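Local coordinates for protein DnaJ homolog subfamily C member 3 (Mus musculus, PDB 3IEG) that acts as a co-chaperone in the endoplasmic reticulum stress response, binding misfolded proteins, stimulating the ATPase of HSC70 and restraining the kinase GCN2, at residues Y40-A44 with D59-V63. Numbering follows the deposited sequence.
Sequences YYRRA and DLTKV
Arg43 grips the carboxylate of Asp59 side-on between the two antiparallel helices of the second tetratricopeptide repeat, helix 37-50 and helix 53-66. Arg43 NE donates to Asp59 OD2 at 2.6 Å and Arg43 NH2 to Asp59 OD1 at 2.7 Å, each N-H nearly straight at its acceptor. Both oxygens lie close to the guanidinium plane and are met on their syn sides, although the carboxylate is turned 33° from that plane, so both nitrogens stand about 30° out of the carboxylate plane. The arginine reaches this position by leaving the backbone with CG anti to N (chi1 -165°) and bending at chi3, which turns NE and NH2 to face the two carboxylate oxygens. With an alanine in place of Arg43, the buried Asp59 carboxylate would probably lose both hydrogen bonds and its charge partner, and be less restrained in rotation. Beside the salt bridge, the Tyr40 ring takes the aliphatic part of Lys62 over one face: Lys62 CG stands 3.6 Å from the ring centroid, almost on the normal, a CH-pi contact, and Lys62 CE continues toward the phenol end. Asp59 OD1 sits at the edge of the same ring. Deeper in the interface, Val63 CG2 wedges against Tyr40 CB and Tyr41 CB, while the segment axes approach to 8.4 Å and Ala44 CB rests on Asp59 CB and Leu60 CD2. The next shell comes from the neighbouring helices 19-32 and 71-84. Toward helix 71-84, Tyr41 and Val63 both touch Ala73, so this pair is packed between neighbouring helices of the superhelix. The first two repeats carry the hydrophobic groove that binds misfolded proteins. Val30 of helix 19-32 touches Tyr40 and Arg43, and Tyr40 OH is hydrogen-bonded to Pro34 O.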
ATOM      1  N   TYR A  40      36.149  -8.024  -8.144  1.00 31.94           N
ATOM      2  CA  TYR A  40      34.880  -7.903  -7.438  1.00 31.09           C
ATOM      3  C   TYR A  40      34.611  -6.464  -7.030  1.00 30.40           C
ATOM      4  O   TYR A  40      33.457  -6.024  -7.018  1.00 30.29           O
ATOM      5  CB  TYR A  40      34.838  -8.799  -6.199  1.00 31.58           C
ATOM      6  CG  TYR A  40      34.741 -10.275  -6.488  1.00 32.24           C
ATOM      7  CD1 TYR A  40      33.523 -10.861  -6.847  1.00 33.26           C
ATOM      8  CD2 TYR A  40      35.863 -11.094  -6.386  1.00 32.08           C
ATOM      9  CE1 TYR A  40      33.436 -12.233  -7.112  1.00 33.41           C
ATOM     10  CE2 TYR A  40      35.790 -12.449  -6.650  1.00 31.96           C
ATOM     11  CZ  TYR A  40      34.579 -13.018  -7.009  1.00 32.84           C
ATOM     12  OH  TYR A  40      34.520 -14.370  -7.264  1.00 32.91           O
ATOM     13  N   TYR A  41      35.663  -5.730  -6.689  1.00 29.47           N
ATOM     14  CA  TYR A  41      35.482  -4.331  -6.324  1.00 29.15           C
ATOM     15  C   TYR A  41      35.034  -3.516  -7.541  1.00 28.89           C
ATOM     16  O   TYR A  41      34.063  -2.776  -7.466  1.00 29.01           O
ATOM     17  CB  TYR A  41      36.741  -3.739  -5.676  1.00 28.80           C
ATOM     18  CG  TYR A  41      36.599  -2.284  -5.299  1.00 28.63           C
ATOM     19  CD1 TYR A  41      35.724  -1.886  -4.277  1.00 28.39           C
ATOM     20  CD2 TYR A  41      37.330  -1.296  -5.968  1.00 27.87           C
ATOM     21  CE1 TYR A  41      35.578  -0.547  -3.934  1.00 27.59           C
ATOM     22  CE2 TYR A  41      37.199   0.047  -5.628  1.00 27.68           C
ATOM     23  CZ  TYR A  41      36.325   0.417  -4.610  1.00 28.67           C
ATOM     24  OH  TYR A  41      36.191   1.754  -4.273  1.00 29.10           O
ATOM     25  N   ARG A  42      35.727  -3.679  -8.664  1.00 28.50           N
ATOM     26  CA  ARG A  42      35.377  -2.960  -9.880  1.00 28.38           C
ATOM     27  C   ARG A  42      33.931  -3.216 -10.281  1.00 28.07           C
ATOM     28  O   ARG A  42      33.178  -2.267 -10.590  1.00 27.98           O
ATOM     29  CB  ARG A  42      36.322  -3.318 -11.019  1.00 28.58           C
ATOM     30  CG  ARG A  42      37.781  -2.963 -10.760  1.00 29.24           C
ATOM     31  CD  ARG A  42      37.981  -1.482 -10.496  1.00 29.10           C
ATOM     32  NE  ARG A  42      39.400  -1.168 -10.380  1.00 29.94           N
ATOM     33  CZ  ARG A  42      39.886  -0.126  -9.715  1.00 30.17           C
ATOM     34  NH1 ARG A  42      39.074   0.712  -9.078  1.00 30.76           N
ATOM     35  NH2 ARG A  42      41.191   0.068  -9.677  1.00 30.39           N
ATOM     36  N   ARG A  43      33.533  -4.485 -10.250  1.00 27.16           N
ATOM     37  CA  ARG A  43      32.153  -4.829 -10.525  1.00 26.89           C
ATOM     38  C   ARG A  43      31.208  -4.146  -9.551  1.00 26.82           C
ATOM     39  O   ARG A  43      30.143  -3.706  -9.941  1.00 27.01           O
ATOM     40  CB  ARG A  43      31.930  -6.334 -10.505  1.00 26.79           C
ATOM     41  CG  ARG A  43      30.594  -6.723 -11.132  1.00 26.71           C
ATOM     42  CD  ARG A  43      30.466  -8.214 -11.373  1.00 26.01           C
ATOM     43  NE  ARG A  43      30.372  -8.947 -10.120  1.00 25.70           N
ATOM     44  CZ  ARG A  43      30.561 -10.253 -10.003  1.00 25.51           C
ATOM     45  NH1 ARG A  43      30.853 -10.980 -11.071  1.00 23.58           N
ATOM     46  NH2 ARG A  43      30.454 -10.829  -8.813  1.00 25.51           N
ATOM     47  N   ALA A  44      31.597  -4.039  -8.289  1.00 26.69           N
ATOM     48  CA  ALA A  44      30.710  -3.412  -7.318  1.00 26.94           C
ATOM     49  C   ALA A  44      30.555  -1.906  -7.530  1.00 27.18           C
ATOM     50  O   ALA A  44      29.468  -1.360  -7.304  1.00 27.33           O
ATOM     51  CB  ALA A  44      31.149  -3.713  -5.893  1.00 26.65           C
ATOM     52  N   ASP A  59      29.232  -8.382  -3.748  1.00 31.57           N
ATOM     53  CA  ASP A  59      30.603  -8.138  -4.221  1.00 31.91           C
ATOM     54  C   ASP A  59      31.422  -7.343  -3.209  1.00 31.78           C
ATOM     55  O   ASP A  59      32.605  -7.611  -3.012  1.00 31.67           O
ATOM     56  CB  ASP A  59      30.629  -7.449  -5.596  1.00 32.14           C
ATOM     57  CG  ASP A  59      30.107  -8.336  -6.714  1.00 32.81           C
ATOM     58  OD1 ASP A  59      30.002  -9.560  -6.514  1.00 35.44           O
ATOM     59  OD2 ASP A  59      29.799  -7.809  -7.801  1.00 33.26           O
ATOM     60  N   LEU A  60      30.792  -6.373  -2.562  1.00 32.02           N
ATOM     61  CA  LEU A  60      31.464  -5.620  -1.522  1.00 32.54           C
ATOM     62  C   LEU A  60      31.912  -6.535  -0.400  1.00 33.29           C
ATOM     63  O   LEU A  60      33.082  -6.507  -0.014  1.00 33.50           O
ATOM     64  CB  LEU A  60      30.583  -4.504  -0.988  1.00 32.35           C
ATOM     65  CG  LEU A  60      30.475  -3.305  -1.935  1.00 32.27           C
ATOM     66  CD1 LEU A  60      29.421  -2.348  -1.440  1.00 32.23           C
ATOM     67  CD2 LEU A  60      31.820  -2.591  -2.085  1.00 32.87           C
ATOM     68  N   THR A  61      31.008  -7.378   0.098  1.00 33.88           N
ATOM     69  CA  THR A  61      31.391  -8.287   1.176  1.00 34.23           C
ATOM     70  C   THR A  61      32.372  -9.367   0.706  1.00 34.30           C
ATOM     71  O   THR A  61      33.173  -9.863   1.497  1.00 34.67           O
ATOM     72  CB  THR A  61      30.190  -8.916   1.961  1.00 34.23           C
ATOM     73  OG1 THR A  61      30.015 -10.285   1.590  1.00 35.07           O
ATOM     74  CG2 THR A  61      28.909  -8.157   1.770  1.00 34.01           C
ATOM     75  N   LYS A  62      32.333  -9.719  -0.569  1.00 34.33           N
ATOM     76  CA  LYS A  62      33.343 -10.616  -1.089  1.00 35.01           C
ATOM     77  C   LYS A  62      34.727  -9.966  -0.979  1.00 35.57           C
ATOM     78  O   LYS A  62      35.679 -10.583  -0.492  1.00 35.90           O
ATOM     79  CB  LYS A  62      33.043 -10.995  -2.534  1.00 35.06           C
ATOM     80  CG  LYS A  62      34.074 -11.932  -3.165  1.00 35.56           C
ATOM     81  CD  LYS A  62      34.021 -13.334  -2.592  1.00 36.01           C
ATOM     82  CE  LYS A  62      35.062 -14.217  -3.254  1.00 37.86           C
ATOM     83  NZ  LYS A  62      34.986 -15.616  -2.739  1.00 39.80           N
ATOM     84  N   VAL A  63      34.835  -8.713  -1.409  1.00 35.75           N
ATOM     85  CA  VAL A  63      36.114  -8.022  -1.376  1.00 35.78           C
ATOM     86  C   VAL A  63      36.656  -8.002   0.035  1.00 36.14           C
ATOM     87  O   VAL A  63      37.823  -8.283   0.265  1.00 36.54           O
ATOM     88  CB  VAL A  63      36.003  -6.585  -1.904  1.00 35.59           C
ATOM     89  CG1 VAL A  63      37.317  -5.824  -1.686  1.00 35.55           C
ATOM     90  CG2 VAL A  63      35.634  -6.609  -3.372  1.00 35.32           C
TER